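Local coordinates for protein uncharacterized conserved (Bdellovibrio bacteriovorus, PDB 7O21) that probably trims peptidoglycan as an LD-carboxypeptidase of the YkuD family, wall editing of the kind that gives this predatory bacterium its cell curvature, at residues Q267-E270 against V275-G278; Q203-E206 against K212-T215; S40-L45 against A163-L168; L53-R58 against Q64-Y69. All coordinates share one frame; numbering follows the deposited sequence.

The four contacts fall into two domains. Interactions 3 and 4 sit in the L,D-transpeptidase catalytic domain, with centres about 10 Å apart; strands 42-47 and 52-59 are neighbours in one sheet, where F56 N approaches V43 O, and Y165 packs on I66. Along the chain, interaction 4 falls between the two segments of interaction 3. Interactions 2 and 1 follow in the NTF2-like domain, centres about 17 Å apart, and meet where W205 of helix 184-206 lies against Q267 and Y269 of the sheet. The two pairs do not touch each other; from interaction 2 to interaction 4 the centres are about 36 Å apart.

Interaction 1 of 4, residues Q267-E270 against V275-G278; sequences QRYE and VDYG
Q267 meets G278 as a hydrogen-bonded antiparallel pair: Q267 N gives a nearly straight bond to G278 O (2.8 Å), and G278 N returns one to Q267 O. G278 has no side chain, and Q267 touches the strand opposite through CB. Its amide runs on, OE1 accepting from K280 and NE2 donating to water 1, which also lies 2.7 Å from D276 OD1. R268 comes next, on the sheet face it shares with E270, V275 and Y277. Stretched out from CG to NE, it runs alongside the tyrosine and points the same way. R268 CG lies over the Y277 ring as a CH-pi contact, 3.9 Å from the centroid, and R268 NE reaches Y277 OH at 2.8 Å, with OH in the guanidinium plane. Ring and guanidinium planes stand 74° apart. V275 CG1 sits over one guanidinium face toward its rim, 3.6 Å from R268 NH2, while water 2 joins R268 NH2 to Y277 OH. These residues belong to the beta hairpin of strands 260-270 and 275-287, in the antiparallel sheet of the NTF2-like domain, with strands 246-257 and 290-300 flanking it. At Y269 the backbone bonds resume, Y269 N to D276 O and D276 N to Y269 O. Y269 CB rests 3.5 Å from D276 OD1, which also forms a salt bridge with K103 of the second subunit. E270 then pairs with V275 without backbone bonds: V275 CG2 packs at 3.5 Å on E270 CG, and E270 OE1 takes R268 NH1 in a salt bridge (2.8 Å), met from above the carboxylate plane.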
loop_
_atom_site.group_PDB
_atom_site.type_symbol
_atom_site.label_atom_id
_atom_site.label_comp_id
_atom_site.label_asym_id
_atom_site.label_seq_id
_atom_site.Cartn_x
_atom_site.Cartn_y
_atom_site.Cartn_z
ATOM N N GLN A 267 -10.590 17.765 -0.075
ATOM C CA GLN A 267 -10.574 18.771 -1.132
ATOM C C GLN A 267 -11.817 18.654 -1.998
ATOM O O GLN A 267 -12.159 17.560 -2.452
ATOM C CB GLN A 267 -9.341 18.552 -2.000
ATOM C CG GLN A 267 -9.284 19.392 -3.275
ATOM C CD GLN A 267 -8.163 18.933 -4.194
ATOM O OE1 GLN A 267 -6.995 19.196 -3.933
ATOM N NE2 GLN A 267 -8.511 18.199 -5.238
ATOM N N ARG A 268 -12.476 19.779 -2.229
ATOM C CA ARG A 268 -13.564 19.869 -3.193
ATOM C C ARG A 268 -13.048 20.651 -4.396
ATOM O O ARG A 268 -12.579 21.782 -4.244
ATOM C CB ARG A 268 -14.766 20.579 -2.581
ATOM C CG ARG A 268 -15.986 20.606 -3.492
ATOM C CD ARG A 268 -17.081 21.468 -2.881
ATOM N NE ARG A 268 -18.328 21.373 -3.641
ATOM C CZ ARG A 268 -18.633 22.155 -4.670
ATOM N NH1 ARG A 268 -17.779 23.088 -5.066
ATOM N NH2 ARG A 268 -19.795 22.004 -5.299
ATOM N N TYR A 269 -13.117 20.037 -5.572
ATOM C CA TYR A 269 -12.704 20.650 -6.831
ATOM C C TYR A 269 -13.926 20.800 -7.726
ATOM O O TYR A 269 -14.658 19.830 -7.944
ATOM C CB TYR A 269 -11.692 19.748 -7.549
ATOM C CG TYR A 269 -11.151 20.346 -8.832
ATOM C CD1 TYR A 269 -11.786 20.132 -10.045
ATOM C CD2 TYR A 269 -10.003 21.118 -8.814
ATOM C CE1 TYR A 269 -11.285 20.687 -11.212
ATOM C CE2 TYR A 269 -9.492 21.659 -9.962
ATOM C CZ TYR A 269 -10.143 21.454 -11.150
ATOM O OH TYR A 269 -9.607 22.000 -12.288
ATOM N N GLU A 270 -14.126 21.997 -8.266
ATOM C CA GLU A 270 -15.271 22.252 -9.137
ATOM C C GLU A 270 -14.852 23.022 -10.376
ATOM O O GLU A 270 -14.215 24.073 -10.275
ATOM C CB GLU A 270 -16.364 23.046 -8.418
ATOM C CG GLU A 270 -17.543 23.386 -9.339
ATOM C CD GLU A 270 -18.787 23.845 -8.592
ATOM O OE1 GLU A 270 -18.670 24.275 -7.428
ATOM O OE2 GLU A 270 -19.888 23.785 -9.175
ATOM N N VAL A 275 -17.784 18.239 -10.371
ATOM C CA VAL A 275 -17.374 18.476 -8.994
ATOM C C VAL A 275 -16.877 17.142 -8.462
ATOM O O VAL A 275 -17.494 16.099 -8.699
ATOM C CB VAL A 275 -18.551 18.971 -8.128
ATOM C CG1 VAL A 275 -18.121 19.086 -6.662
ATOM C CG2 VAL A 275 -19.076 20.305 -8.644
ATOM N N ASP A 276 -15.751 17.163 -7.762
ATOM C CA ASP A 276 -15.318 15.963 -7.066
ATOM C C ASP A 276 -14.778 16.304 -5.682
ATOM O O ASP A 276 -14.318 17.421 -5.422
ATOM C CB ASP A 276 -14.327 15.096 -7.873
ATOM C CG ASP A 276 -13.090 15.848 -8.284
ATOM O OD1 ASP A 276 -12.317 16.264 -7.398
ATOM O OD2 ASP A 276 -12.867 16.002 -9.502
ATOM N N TYR A 277 -14.880 15.324 -4.791
ATOM C CA TYR A 277 -14.338 15.387 -3.440
ATOM C C TYR A 277 -13.305 14.280 -3.299
ATOM O O TYR A 277 -13.504 13.164 -3.781
ATOM C CB TYR A 277 -15.446 15.180 -2.380
ATOM C CG TYR A 277 -16.535 16.223 -2.421
ATOM C CD1 TYR A 277 -17.546 16.153 -3.364
ATOM C CD2 TYR A 277 -16.554 17.282 -1.517
ATOM C CE1 TYR A 277 -18.548 17.101 -3.413
ATOM C CE2 TYR A 277 -17.556 18.237 -1.557
ATOM C CZ TYR A 277 -18.551 18.140 -2.512
ATOM O OH TYR A 277 -19.559 19.080 -2.571
ATOM N N GLY A 278 -12.195 14.579 -2.639
ATOM C CA GLY A 278 -11.190 13.547 -2.476
ATOM C C GLY A 278 -10.214 13.948 -1.400
ATOM O O GLY A 278 -10.180 15.096 -0.950
HETATM O O HOH W 1 -11.216 16.985 -5.060
HETATM O O HOH W 2 -21.435 19.628 -4.831
#

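Interaction 2 of 4, residues Q203-E206 against K212-T215; sequences QAWE and KYQT
A204 presses its methyl against the short helix 210-214: A204 CB lies 3.7 Å from K212 CG and 3.8 Å from Y213 N. A204 CA and Y213 CA are 5.1 Å apart, a spacing that the small methyl allows. Beside it W205 and Y213 lie side by side, their side chains pointing the same way. Each has CG anti to the backbone N (chi1 -176° and 175°), which sends both rings off in one direction from neighbouring helices. Y213 CD1 sits 3.7 Å from W205 CB, and Y213 CE1 reaches W205 CG at 3.8 Å. The tyrosine ring and the five-membered ring of the tryptophan meet obliquely, inclined at 45° with centroids 5.2 Å apart.

The next shell fixes these groups. The hydroxyl of Y213 is bonded to W231 NE1, and M232 and K235 of helix 228-241 pack on the same side chain. W205 also packs on W201, I245 and V247, and on Q267 and Y269 of the sheet. D209 OD1 accepts from K212 N, and K212 O takes two donors, T215 N and T215 OG1, the latter at 2.6 Å. This is the corner where the chain passes from helix 184-206 to helix 210-214, within the NTF2-like domain, whose helices pack on a curved sheet. Between the two segments the contact is almost all carbon, a methyl, a lysine stem and two aromatic side chains; a weak bond from K212 NZ to S200 OG adds a polar link between the helices.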
loop_
_atom_site.group_PDB
_atom_site.type_symbol
_atom_site.label_atom_id
_atom_site.label_comp_id
_atom_site.label_asym_id
_atom_site.label_seq_id
_atom_site.Cartn_x
_atom_site.Cartn_y
_atom_site.Cartn_z
ATOM N N GLN A 203 -4.968 29.437 -3.460
ATOM C CA GLN A 203 -5.407 30.587 -4.248
ATOM C C GLN A 203 -4.768 30.593 -5.629
ATOM O O GLN A 203 -5.440 30.896 -6.626
ATOM C CB GLN A 203 -5.095 31.892 -3.509
ATOM C CG GLN A 203 -6.065 32.240 -2.389
ATOM C CD GLN A 203 -5.665 33.510 -1.642
ATOM O OE1 GLN A 203 -4.752 34.226 -2.053
ATOM N NE2 GLN A 203 -6.345 33.784 -0.535
ATOM N N ALA A 204 -3.474 30.256 -5.719
ATOM C CA ALA A 204 -2.806 30.254 -7.019
ATOM C C ALA A 204 -3.416 29.207 -7.940
ATOM O O ALA A 204 -3.657 29.467 -9.128
ATOM C CB ALA A 204 -1.305 30.018 -6.855
ATOM N N TRP A 205 -3.687 28.023 -7.404
ATOM C CA TRP A 205 -4.358 26.992 -8.182
ATOM C C TRP A 205 -5.745 27.462 -8.612
ATOM O O TRP A 205 -6.091 27.406 -9.803
ATOM C CB TRP A 205 -4.426 25.722 -7.327
ATOM C CG TRP A 205 -5.007 24.533 -8.018
ATOM C CD1 TRP A 205 -5.296 24.408 -9.348
ATOM C CD2 TRP A 205 -5.374 23.290 -7.409
ATOM N NE1 TRP A 205 -5.827 23.165 -9.606
ATOM C CE2 TRP A 205 -5.882 22.458 -8.431
ATOM C CE3 TRP A 205 -5.330 22.801 -6.098
ATOM C CZ2 TRP A 205 -6.341 21.164 -8.181
ATOM C CZ3 TRP A 205 -5.788 21.513 -5.856
ATOM C CH2 TRP A 205 -6.283 20.711 -6.895
ATOM N N GLU A 206 -6.550 27.950 -7.660
ATOM C CA GLU A 206 -7.913 28.371 -7.977
ATOM C C GLU A 206 -7.941 29.499 -9.005
ATOM O O GLU A 206 -8.800 29.511 -9.899
ATOM C CB GLU A 206 -8.653 28.773 -6.702
ATOM C CG GLU A 206 -10.103 29.174 -6.942
ATOM C CD GLU A 206 -10.844 29.405 -5.638
ATOM O OE1 GLU A 206 -10.693 30.503 -5.062
ATOM O OE2 GLU A 206 -11.552 28.488 -5.176
ATOM N N LYS A 212 2.450 31.628 -10.753
ATOM C CA LYS A 212 2.501 31.547 -9.298
ATOM C C LYS A 212 2.420 30.100 -8.825
ATOM O O LYS A 212 3.214 29.665 -7.981
ATOM C CB LYS A 212 1.387 32.394 -8.681
ATOM C CG LYS A 212 1.430 32.455 -7.155
ATOM C CD LYS A 212 2.705 33.077 -6.645
ATOM C CE LYS A 212 2.726 33.163 -5.119
ATOM N NZ LYS A 212 1.638 34.017 -4.561
ATOM N N TYR A 213 1.477 29.337 -9.373
ATOM C CA TYR A 213 1.286 27.953 -8.947
ATOM C C TYR A 213 2.569 27.141 -9.104
ATOM O O TYR A 213 2.926 26.351 -8.215
ATOM C CB TYR A 213 0.147 27.361 -9.771
ATOM C CG TYR A 213 -0.154 25.896 -9.585
ATOM C CD1 TYR A 213 -0.964 25.457 -8.545
ATOM C CD2 TYR A 213 0.303 24.959 -10.498
ATOM C CE1 TYR A 213 -1.284 24.112 -8.411
ATOM C CE2 TYR A 213 -0.007 23.630 -10.373
ATOM C CZ TYR A 213 -0.799 23.210 -9.327
ATOM O OH TYR A 213 -1.114 21.883 -9.218
ATOM N N GLN A 214 3.286 27.333 -10.219
ATOM C CA GLN A 214 4.505 26.569 -10.469
ATOM C C GLN A 214 5.548 26.770 -9.378
ATOM O O GLN A 214 6.333 25.851 -9.107
ATOM C CB GLN A 214 5.120 26.960 -11.814
ATOM C CG GLN A 214 4.452 26.353 -13.025
ATOM C CD GLN A 214 5.164 26.736 -14.315
ATOM O OE1 GLN A 214 5.949 27.683 -14.344
ATOM N NE2 GLN A 214 4.896 25.994 -15.384
ATOM N N THR A 215 5.588 27.952 -8.750
ATOM C CA THR A 215 6.625 28.223 -7.759
ATOM C C THR A 215 6.513 27.308 -6.551
ATOM O O THR A 215 7.464 27.216 -5.768
ATOM C CB THR A 215 6.611 29.682 -7.278
ATOM O OG1 THR A 215 5.397 29.973 -6.583
ATOM C CG2 THR A 215 6.812 30.671 -8.439
#

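Interaction 3 of 4, residues S40-L45 against A163-L168; sequences SRYVIL and ADYIKL
The Y42 ring is sandwiched. Y165 CD1 stands over the centre of one face, 3.5 Å above the plane, and R41 CG covers the opposite face nearer the rim; water 3 lies at the edge. Y165 turns its own edge to that first face, which makes a T-shaped pair, centroids 4.9 Å apart and planes at 75°. The backbone of 163-168 joins in: Y165 O comes to 3.5 Å from Y42 CD2. Water 3 donates to that same Y165 O (2.9 Å) and to S40 OG, bridging the segments. S40 OG in turn gives its proton to Y42 O at 2.7 Å, on a carbonyl lone pair, and is also bonded to T171 OG1. Farther along, I44 CD1 meets I166 CG1 at 3.8 Å, the two side chains crossing at about a right angle, with L95 of strand 91-99 touching both. Segment 163-168 opens with a type I turn, A163 to I166, and leads from helix 156-163 towards strand 172-176, so the contact fastens that connection to strand 42-47 of the YkuD catalytic domain. The side chain of I166 lies about 10 Å from that of H136, predicted to be catalytic. Between the two segments themselves the contact is aromatic and aliphatic with one water bridge, and K167 NZ adds a direct bond to F39 O beside it.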
loop_
_atom_site.group_PDB
_atom_site.type_symbol
_atom_site.label_atom_id
_atom_site.label_comp_id
_atom_site.label_asym_id
_atom_site.label_seq_id
_atom_site.Cartn_x
_atom_site.Cartn_y
_atom_site.Cartn_z
ATOM N N SER A 40 -8.736 11.196 11.456
ATOM C CA SER A 40 -8.618 10.873 12.873
ATOM C C SER A 40 -8.531 12.157 13.677
ATOM O O SER A 40 -7.716 13.032 13.365
ATOM C CB SER A 40 -7.372 10.020 13.122
ATOM O OG SER A 40 -7.114 9.883 14.520
ATOM N N ARG A 41 -9.364 12.280 14.706
ATOM C CA ARG A 41 -9.230 13.453 15.560
ATOM C C ARG A 41 -8.066 13.350 16.525
ATOM O O ARG A 41 -7.759 14.341 17.199
ATOM C CB ARG A 41 -10.529 13.764 16.308
ATOM C CG ARG A 41 -10.997 12.712 17.279
ATOM C CD ARG A 41 -12.471 12.994 17.645
ATOM N NE ARG A 41 -12.912 12.228 18.805
ATOM C CZ ARG A 41 -13.694 11.156 18.749
ATOM N NH1 ARG A 41 -14.150 10.709 17.584
ATOM N NH2 ARG A 41 -14.036 10.531 19.868
ATOM N N TYR A 42 -7.410 12.190 16.595
ATOM C CA TYR A 42 -6.267 11.969 17.469
ATOM C C TYR A 42 -4.981 11.813 16.665
ATOM O O TYR A 42 -4.985 11.263 15.558
ATOM C CB TYR A 42 -6.462 10.705 18.320
ATOM C CG TYR A 42 -7.687 10.764 19.188
ATOM C CD1 TYR A 42 -7.761 11.645 20.263
ATOM C CD2 TYR A 42 -8.795 9.988 18.892
ATOM C CE1 TYR A 42 -8.916 11.705 21.057
ATOM C CE2 TYR A 42 -9.937 10.049 19.670
ATOM C CZ TYR A 42 -9.989 10.906 20.740
ATOM O OH TYR A 42 -11.135 10.954 21.511
ATOM N N VAL A 43 -3.868 12.242 17.269
ATOM C CA VAL A 43 -2.529 12.058 16.718
ATOM C C VAL A 43 -1.658 11.497 17.830
ATOM O O VAL A 43 -1.693 12.008 18.952
ATOM C CB VAL A 43 -1.945 13.398 16.236
ATOM C CG1 VAL A 43 -0.449 13.268 15.972
ATOM C CG2 VAL A 43 -2.686 13.883 14.981
ATOM N N ILE A 44 -0.871 10.473 17.528
ATOM C CA ILE A 44 0.090 9.921 18.481
ATOM C C ILE A 44 1.460 10.518 18.192
ATOM O O ILE A 44 1.896 10.546 17.032
ATOM C CB ILE A 44 0.124 8.387 18.405
ATOM C CG1 ILE A 44 -1.227 7.807 18.865
ATOM C CG2 ILE A 44 1.287 7.854 19.243
ATOM C CD1 ILE A 44 -1.335 6.314 18.654
ATOM N N LEU A 45 2.140 11.008 19.237
ATOM C CA LEU A 45 3.449 11.641 19.102
ATOM C C LEU A 45 4.442 10.867 19.955
ATOM O O LEU A 45 4.230 10.707 21.164
ATOM C CB LEU A 45 3.403 13.098 19.568
ATOM C CG LEU A 45 4.761 13.788 19.671
ATOM C CD1 LEU A 45 5.373 13.950 18.300
ATOM C CD2 LEU A 45 4.603 15.140 20.370
ATOM N N ALA A 163 -5.418 1.679 21.915
ATOM C CA ALA A 163 -6.315 1.125 20.912
ATOM C C ALA A 163 -7.606 1.924 20.822
ATOM O O ALA A 163 -8.198 2.025 19.740
ATOM C CB ALA A 163 -6.600 -0.353 21.209
ATOM N N ASP A 164 -8.035 2.526 21.935
ATOM C CA ASP A 164 -9.255 3.328 21.945
ATOM C C ASP A 164 -9.130 4.601 21.121
ATOM O O ASP A 164 -10.153 5.175 20.730
ATOM C CB ASP A 164 -9.649 3.677 23.384
ATOM C CG ASP A 164 -10.090 2.462 24.180
ATOM O OD1 ASP A 164 -10.503 1.456 23.559
ATOM O OD2 ASP A 164 -10.014 2.512 25.426
ATOM N N TYR A 165 -7.914 5.060 20.847
ATOM C CA TYR A 165 -7.724 6.302 20.106
ATOM C C TYR A 165 -7.344 6.084 18.652
ATOM O O TYR A 165 -7.223 7.062 17.909
ATOM C CB TYR A 165 -6.632 7.151 20.763
ATOM C CG TYR A 165 -6.896 7.555 22.190
ATOM C CD1 TYR A 165 -7.791 8.569 22.492
ATOM C CD2 TYR A 165 -6.223 6.939 23.238
ATOM C CE1 TYR A 165 -8.021 8.954 23.804
ATOM C CE2 TYR A 165 -6.446 7.313 24.549
ATOM C CZ TYR A 165 -7.347 8.317 24.826
ATOM O OH TYR A 165 -7.555 8.687 26.139
ATOM N N ILE A 166 -7.137 4.848 18.221
ATOM C CA ILE A 166 -6.546 4.576 16.918
ATOM C C ILE A 166 -7.636 4.187 15.932
ATOM O O ILE A 166 -8.358 3.202 16.135
ATOM C CB ILE A 166 -5.450 3.505 17.010
ATOM C CG1 ILE A 166 -4.252 4.060 17.779
ATOM C CG2 ILE A 166 -5.036 3.045 15.610
ATOM C CD1 ILE A 166 -3.291 2.970 18.212
ATOM N N LYS A 167 -7.743 4.963 14.861
ATOM C CA LYS A 167 -8.630 4.667 13.746
ATOM C C LYS A 167 -7.750 4.104 12.639
ATOM O O LYS A 167 -6.871 4.798 12.113
ATOM C CB LYS A 167 -9.329 5.953 13.314
ATOM C CG LYS A 167 -10.380 5.795 12.239
ATOM C CD LYS A 167 -11.111 7.145 12.113
ATOM C CE LYS A 167 -12.379 7.063 11.327
ATOM N NZ LYS A 167 -12.962 8.427 11.308
ATOM N N LEU A 168 -7.965 2.833 12.304
ATOM C CA LEU A 168 -7.095 2.177 11.339
ATOM C C LEU A 168 -7.167 2.881 9.994
ATOM O O LEU A 168 -8.248 3.243 9.521
ATOM C CB LEU A 168 -7.489 0.711 11.191
ATOM C CG LEU A 168 -7.276 -0.131 12.445
ATOM C CD1 LEU A 168 -7.638 -1.572 12.119
ATOM C CD2 LEU A 168 -5.837 -0.017 12.925
HETATM O O HOH W 3 -9.270 8.051 16.033
#

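Interaction 4 of 4, residues L53-R58 against Q64-Y69; sequences LSVFER and QKITEY
E68 OE1 draws in two groups at one end of this hairpin: S54 OG from the strand opposite, at 3.1 Å, where the serine proton has another acceptor in reach, and K65 NZ from its own strand, a salt bridge of 2.6 Å met nearly along the carboxylate's C-O axis. The hairpin is strands 52-59 and 62-73 of the YkuD catalytic domain, and it carries a beta bulge: the register slips by one between V55 and F56, leaving I66 as the extra residue. I66 N bonds straight to V55 O (2.9 Å), while V55 N turns to T67 O, rising well above that carbonyl's plane. I66 holds a backbone psi of -29°, unlike its extended neighbours, and its CG1 stands between N and the carbonyl carbon (chi1 60°), which brings CD1 to 3.6 Å from V55 CG1. V55 CG2 meets T67 CG2 side by side at 3.5 Å on the same face, where helix 156-163 supplies L162 as a further neighbour.

On the other face F56 and K65 cross at a slant. K65 CB lies over the F56 ring as a CH-pi contact, 4.0 Å from the centroid, and the chain bends at chi3 (-84°) past the rim, so that NZ reaches E68 and also Y181 OH. Beside the S54-E68 pair, L53 pairs with Y69 through two backbone bonds, its side chain about 10 Å from that of H136, predicted to be catalytic. Toward the turn E57 and Q64 pair through two bonds, Q64 N on E57 O and E57 N on Q64 O at 2.8 Å.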
loop_
_atom_site.group_PDB
_atom_site.type_symbol
_atom_site.label_atom_id
_atom_site.label_comp_id
_atom_site.label_asym_id
_atom_site.label_seq_id
_atom_site.Cartn_x
_atom_site.Cartn_y
_atom_site.Cartn_z
ATOM N N LEU A 53 5.295 8.688 24.828
ATOM C CA LEU A 53 4.292 8.687 23.775
ATOM C C LEU A 53 3.089 9.468 24.274
ATOM O O LEU A 53 2.560 9.169 25.351
ATOM C CB LEU A 53 3.895 7.256 23.433
ATOM C CG LEU A 53 2.851 7.028 22.344
ATOM C CD1 LEU A 53 3.028 5.621 21.778
ATOM C CD2 LEU A 53 1.428 7.208 22.888
ATOM N N SER A 54 2.652 10.457 23.501
ATOM C CA SER A 54 1.538 11.311 23.876
ATOM C C SER A 54 0.421 11.192 22.851
ATOM O O SER A 54 0.654 10.870 21.685
ATOM C CB SER A 54 1.950 12.780 23.938
ATOM O OG SER A 54 3.113 12.976 24.720
ATOM N N VAL A 55 -0.804 11.420 23.311
ATOM C CA VAL A 55 -1.967 11.494 22.438
ATOM C C VAL A 55 -2.452 12.934 22.414
ATOM O O VAL A 55 -2.680 13.533 23.467
ATOM C CB VAL A 55 -3.089 10.548 22.896
ATOM C CG1 VAL A 55 -4.241 10.594 21.904
ATOM C CG2 VAL A 55 -2.562 9.135 23.032
ATOM N N PHE A 56 -2.585 13.499 21.220
ATOM C CA PHE A 56 -3.158 14.822 21.045
ATOM C C PHE A 56 -4.500 14.704 20.344
ATOM O O PHE A 56 -4.724 13.797 19.534
ATOM C CB PHE A 56 -2.222 15.715 20.214
ATOM C CG PHE A 56 -1.031 16.197 20.984
ATOM C CD1 PHE A 56 0.078 15.378 21.144
ATOM C CD2 PHE A 56 -1.035 17.447 21.584
ATOM C CE1 PHE A 56 1.176 15.808 21.865
ATOM C CE2 PHE A 56 0.067 17.880 22.326
ATOM C CZ PHE A 56 1.167 17.057 22.454
ATOM N N GLU A 57 -5.407 15.618 20.680
ATOM C CA GLU A 57 -6.732 15.676 20.083
ATOM C C GLU A 57 -6.968 17.055 19.486
ATOM O O GLU A 57 -6.491 18.073 20.002
ATOM C CB GLU A 57 -7.856 15.329 21.101
ATOM C CG GLU A 57 -9.231 15.188 20.442
ATOM C CD GLU A 57 -10.355 14.824 21.404
ATOM O OE1 GLU A 57 -10.113 14.816 22.628
ATOM O OE2 GLU A 57 -11.469 14.544 20.909
ATOM N N ARG A 58 -7.733 17.075 18.400
ATOM C CA ARG A 58 -8.138 18.331 17.787
ATOM C C ARG A 58 -9.055 19.108 18.722
ATOM O O ARG A 58 -9.967 18.550 19.338
ATOM C CB ARG A 58 -8.889 18.042 16.495
ATOM C CG ARG A 58 -9.209 19.298 15.699
ATOM C CD ARG A 58 -10.206 19.022 14.584
ATOM N NE ARG A 58 -11.470 18.486 15.104
ATOM C CZ ARG A 58 -11.975 17.288 14.811
ATOM N NH1 ARG A 58 -11.362 16.470 13.973
ATOM N NH2 ARG A 58 -13.120 16.896 15.369
ATOM N N GLN A 64 -4.669 19.650 21.694
ATOM C CA GLN A 64 -4.657 19.497 23.143
ATOM C C GLN A 64 -4.102 18.122 23.480
ATOM O O GLN A 64 -4.565 17.123 22.932
ATOM C CB GLN A 64 -6.083 19.624 23.684
ATOM C CG GLN A 64 -6.190 19.627 25.199
ATOM C CD GLN A 64 -7.595 19.923 25.673
ATOM O OE1 GLN A 64 -8.484 20.220 24.876
ATOM N NE2 GLN A 64 -7.804 19.854 26.985
ATOM N N LYS A 65 -3.124 18.069 24.379
ATOM C CA LYS A 65 -2.603 16.787 24.830
ATOM C C LYS A 65 -3.586 16.192 25.824
ATOM O O LYS A 65 -3.994 16.857 26.782
ATOM C CB LYS A 65 -1.230 16.958 25.485
ATOM C CG LYS A 65 -0.558 15.638 25.856
ATOM C CD LYS A 65 0.760 15.854 26.601
ATOM C CE LYS A 65 1.918 16.101 25.635
ATOM N NZ LYS A 65 3.249 16.208 26.314
ATOM N N ILE A 66 -3.984 14.945 25.592
ATOM C CA ILE A 66 -4.963 14.302 26.448
ATOM C C ILE A 66 -4.355 13.236 27.349
ATOM O O ILE A 66 -4.883 13.004 28.441
ATOM C CB ILE A 66 -6.183 13.754 25.690
ATOM C CG1 ILE A 66 -5.734 12.714 24.680
ATOM C CG2 ILE A 66 -6.957 14.890 25.016
ATOM C CD1 ILE A 66 -6.883 12.071 23.924
ATOM N N THR A 67 -3.271 12.585 26.938
ATOM C CA THR A 67 -2.622 11.595 27.789
ATOM C C THR A 67 -1.184 11.388 27.324
ATOM O O THR A 67 -0.772 11.880 26.269
ATOM C CB THR A 67 -3.408 10.280 27.801
ATOM O OG1 THR A 67 -2.966 9.466 28.899
ATOM C CG2 THR A 67 -3.210 9.530 26.495
ATOM N N GLU A 68 -0.413 10.669 28.144
ATOM C CA GLU A 68 1.005 10.462 27.904
ATOM C C GLU A 68 1.456 9.230 28.680
ATOM O O GLU A 68 1.028 9.017 29.821
ATOM C CB GLU A 68 1.801 11.685 28.379
ATOM C CG GLU A 68 3.284 11.623 28.094
ATOM C CD GLU A 68 3.950 12.971 28.266
ATOM O OE1 GLU A 68 3.530 13.937 27.591
ATOM O OE2 GLU A 68 4.880 13.071 29.081
ATOM N N TYR A 69 2.314 8.426 28.064
ATOM C CA TYR A 69 2.786 7.192 28.669
ATOM C C TYR A 69 4.264 6.999 28.337
ATOM O O TYR A 69 4.758 7.560 27.362
ATOM C CB TYR A 69 2.020 5.997 28.095
ATOM C CG TYR A 69 0.516 6.117 28.217
ATOM C CD1 TYR A 69 -0.097 5.985 29.449
ATOM C CD2 TYR A 69 -0.284 6.351 27.106
ATOM C CE1 TYR A 69 -1.462 6.088 29.587
ATOM C CE2 TYR A 69 -1.665 6.455 27.233
ATOM C CZ TYR A 69 -2.241 6.321 28.479
ATOM O OH TYR A 69 -3.602 6.421 28.641
#